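Local coordinates for acyl carrier protein (Leishmania major, PDB 5ZWT) that probably carries growing acyl chains during fatty acid biosynthesis, as acyl carrier proteins do through a phosphopantetheine arm, seen in its apo form with the probable attachment serine replaced, at residues 16-21 against 44-49. The protein carries 1 engineered substitution. Sequence-based numbering, arbitrary orientation.
Sequences KNFEKV and VEVVFA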
ATOM      1  N   LYS A  16     -13.309   8.302   6.462  1.00 31.38           N
ATOM      2  CA  LYS A  16     -14.283   7.733   7.392  1.00 33.94           C
ATOM      3  C   LYS A  16     -14.074   8.272   8.800  1.00 35.75           C
ATOM      4  O   LYS A  16     -15.033   8.433   9.568  1.00 36.36           O
ATOM      5  CB  LYS A  16     -14.163   6.212   7.383  1.00 32.42           C
ATOM      6  CG  LYS A  16     -14.904   5.513   6.237  1.00 32.95           C
ATOM      7  CD  LYS A  16     -14.386   4.079   6.071  1.00 33.23           C
ATOM      8  CE  LYS A  16     -15.096   3.382   4.891  1.00 33.92           C
ATOM      9  NZ  LYS A  16     -14.729   1.950   4.704  1.00 35.12           N
ATOM     10  N   ASN A  17     -12.822   8.502   9.178  1.00 37.76           N
ATOM     11  CA  ASN A  17     -12.508   8.942  10.531  1.00 40.54           C
ATOM     12  C   ASN A  17     -12.621  10.442  10.714  1.00 39.12           C
ATOM     13  O   ASN A  17     -12.429  10.928  11.836  1.00 39.20           O
ATOM     14  CB  ASN A  17     -11.111   8.462  10.922  1.00 44.18           C
ATOM     15  CG  ASN A  17     -11.114   7.005  11.338  1.00 46.95           C
ATOM     16  OD1 ASN A  17     -11.239   6.107  10.506  1.00 48.65           O
ATOM     17  ND2 ASN A  17     -11.019   6.767  12.633  1.00 49.74           N
ATOM     18  N   PHE A  18     -12.902  11.189   9.648  1.00 37.01           N
ATOM     19  CA  PHE A  18     -13.097  12.624   9.780  1.00 37.32           C
ATOM     20  C   PHE A  18     -14.408  12.947  10.488  1.00 37.48           C
ATOM     21  O   PHE A  18     -15.457  12.356  10.190  1.00 34.58           O
ATOM     22  CB  PHE A  18     -13.059  13.309   8.414  1.00 36.98           C
ATOM     23  CG  PHE A  18     -13.084  14.797   8.502  1.00 37.96           C
ATOM     24  CD1 PHE A  18     -11.981  15.489   8.963  1.00 38.05           C
ATOM     25  CD2 PHE A  18     -14.198  15.512   8.099  1.00 38.29           C
ATOM     26  CE1 PHE A  18     -11.990  16.871   9.052  1.00 39.60           C
ATOM     27  CE2 PHE A  18     -14.214  16.898   8.178  1.00 38.60           C
ATOM     28  CZ  PHE A  18     -13.107  17.577   8.656  1.00 39.20           C
ATOM     29  N   GLU A  19     -14.342  13.946  11.385  1.00 38.05           N
ATOM     30  CA  GLU A  19     -15.406  14.194  12.356  1.00 40.14           C
ATOM     31  C   GLU A  19     -16.692  14.701  11.713  1.00 42.24           C
ATOM     32  O   GLU A  19     -17.759  14.610  12.332  1.00 45.95           O
ATOM     33  CB  GLU A  19     -14.929  15.171  13.443  1.00 41.12           C
ATOM     34  CG  GLU A  19     -13.926  16.230  12.995  1.00 39.73           C
ATOM     35  N   LYS A  20     -16.617  15.332  10.543  1.00 39.84           N
ATOM     36  CA  LYS A  20     -17.823  15.823   9.892  1.00 38.96           C
ATOM     37  C   LYS A  20     -18.390  14.842   8.859  1.00 36.73           C
ATOM     38  O   LYS A  20     -19.358  15.186   8.174  1.00 37.14           O
ATOM     39  CB  LYS A  20     -17.555  17.197   9.271  1.00 38.86           C
ATOM     40  CG  LYS A  20     -17.055  18.248  10.298  1.00 38.77           C
ATOM     41  N   VAL A  21     -17.814  13.637   8.751  1.00 34.79           N
ATOM     42  CA  VAL A  21     -18.205  12.594   7.795  1.00 34.14           C
ATOM     43  C   VAL A  21     -18.970  11.489   8.519  1.00 33.81           C
ATOM     44  O   VAL A  21     -18.533  11.017   9.573  1.00 32.15           O
ATOM     45  CB  VAL A  21     -16.971  11.982   7.098  1.00 33.42           C
ATOM     46  CG1 VAL A  21     -17.352  10.752   6.284  1.00 32.93           C
ATOM     47  CG2 VAL A  21     -16.279  12.998   6.206  1.00 33.11           C
ATOM     48  N   VAL A  44     -11.127  21.044   2.726  1.00 31.23           N
ATOM     49  CA  VAL A  44      -9.758  21.464   2.989  1.00 33.72           C
ATOM     50  C   VAL A  44      -9.170  20.678   4.155  1.00 32.31           C
ATOM     51  O   VAL A  44      -8.007  20.248   4.113  1.00 32.93           O
ATOM     52  CB  VAL A  44      -9.728  22.982   3.256  1.00 34.16           C
ATOM     53  CG1 VAL A  44      -8.543  23.329   4.048  1.00 35.56           C
ATOM     54  CG2 VAL A  44      -9.769  23.772   1.927  1.00 36.06           C
ATOM     55  N   GLU A  45      -9.945  20.486   5.226  1.00 31.97           N
ATOM     56  CA  GLU A  45      -9.396  19.738   6.347  1.00 32.28           C
ATOM     57  C   GLU A  45      -9.253  18.268   5.997  1.00 30.48           C
ATOM     58  O   GLU A  45      -8.335  17.603   6.484  1.00 29.65           O
ATOM     59  CB  GLU A  45     -10.257  19.907   7.594  1.00 34.29           C
ATOM     60  CG  GLU A  45     -10.761  21.311   7.816  1.00 37.99           C
ATOM     61  CD  GLU A  45     -11.460  21.465   9.147  1.00 40.99           C
ATOM     62  OE1 GLU A  45     -11.024  22.306   9.970  1.00 42.09           O
ATOM     63  OE2 GLU A  45     -12.452  20.735   9.368  1.00 41.89           O
ATOM     64  N   VAL A  46     -10.124  17.747   5.137  1.00 30.04           N
ATOM     65  CA  VAL A  46      -9.966  16.369   4.677  1.00 29.34           C
ATOM     66  C   VAL A  46      -8.721  16.244   3.802  1.00 30.58           C
ATOM     67  O   VAL A  46      -7.936  15.297   3.940  1.00 29.39           O
ATOM     68  CB  VAL A  46     -11.246  15.921   3.942  1.00 29.65           C
ATOM     69  CG1 VAL A  46     -11.021  14.677   3.167  1.00 29.56           C
ATOM     70  CG2 VAL A  46     -12.371  15.719   4.970  1.00 28.62           C
ATOM     71  N   VAL A  47      -8.532  17.195   2.878  1.00 30.65           N
ATOM     72  CA  VAL A  47      -7.320  17.232   2.057  1.00 32.92           C
ATOM     73  C   VAL A  47      -6.072  17.317   2.942  1.00 34.64           C
ATOM     74  O   VAL A  47      -5.064  16.640   2.695  1.00 34.07           O
ATOM     75  CB  VAL A  47      -7.404  18.409   1.064  1.00 34.04           C
ATOM     76  CG1 VAL A  47      -6.052  18.685   0.428  1.00 34.82           C
ATOM     77  CG2 VAL A  47      -8.446  18.129  -0.008  1.00 33.53           C
ATOM     78  N   PHE A  48      -6.122  18.130   4.003  1.00 34.97           N
ATOM     79  CA  PHE A  48      -4.961  18.229   4.888  1.00 36.48           C
ATOM     80  C   PHE A  48      -4.688  16.896   5.584  1.00 35.96           C
ATOM     81  O   PHE A  48      -3.530  16.474   5.693  1.00 36.19           O
ATOM     82  CB  PHE A  48      -5.164  19.355   5.907  1.00 37.02           C
ATOM     83  CG  PHE A  48      -4.069  19.443   6.974  1.00 35.34           C
ATOM     84  CD1 PHE A  48      -2.837  20.009   6.684  1.00 35.29           C
ATOM     85  CD2 PHE A  48      -4.297  18.990   8.257  1.00 35.87           C
ATOM     86  CE1 PHE A  48      -1.834  20.108   7.670  1.00 36.06           C
ATOM     87  CE2 PHE A  48      -3.297  19.065   9.246  1.00 36.49           C
ATOM     88  CZ  PHE A  48      -2.076  19.628   8.951  1.00 36.18           C
ATOM     89  N   ALA A  49      -5.741  16.200   6.034  1.00 35.16           N
ATOM     90  CA  ALA A  49      -5.538  14.894   6.658  1.00 34.16           C
ATOM     91  C   ALA A  49      -4.970  13.880   5.673  1.00 34.82           C
ATOM     92  O   ALA A  49      -4.211  12.974   6.068  1.00 32.72           O
ATOM     93  CB  ALA A  49      -6.845  14.386   7.260  1.00 33.81           C
TER
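Phe18 reaches from the loop that follows helix 3-16 to helix 40-53, where its ring meets two consecutive residues in two different ways, one over a face and one at the edge. A flat aromatic suits this place, offering a broad apolar face to a methyl and a C-H edge to a carboxylate. Over one face sits a single methyl of Val46: CG2 lies 3.7 Å from the ring centroid and 15° off the ring normal, a placement that lets the methyl's C-H bonds meet the pi cloud in a CH-pi contact. The methyl is displaced somewhat toward the rim, and CD2 of Phe18 comes nearest to Val46 CG2, at 3.6 Å. With CG1 anti to its backbone N (chi1 166°), Val46 turns CG2 to the ring; a compact branched side chain suits this buried place, since it offers a methyl close to the helix backbone.

Glu45 works at the far end of the ring. Its carboxylate oxygen OE2 lies in the ring plane, 3.3 Å from Phe18 CZ, against the slightly positive C-H rim, while the carboxylate plane is turned 79° from that of the ring. Such an edge approach is probably mildly favourable for an anion, whereas the face would be less welcoming. The glutamate's CB touches the outer carbons CE1 and CZ of Phe18 from the side on which Val46 lies.

Phe18 also opens a type I turn, closed by Val21 N bonding to Phe18 O at 3.0 Å. The Phe18 side chain also touches Asp42, one turn before Val46 on the same helix, while Val21 packs on Val15 of helix 3-16 and on Leu38. The contact thus joins the start of the long loop between helices 3-16 and 40-53 to the second of them, within this all-helical carrier fold.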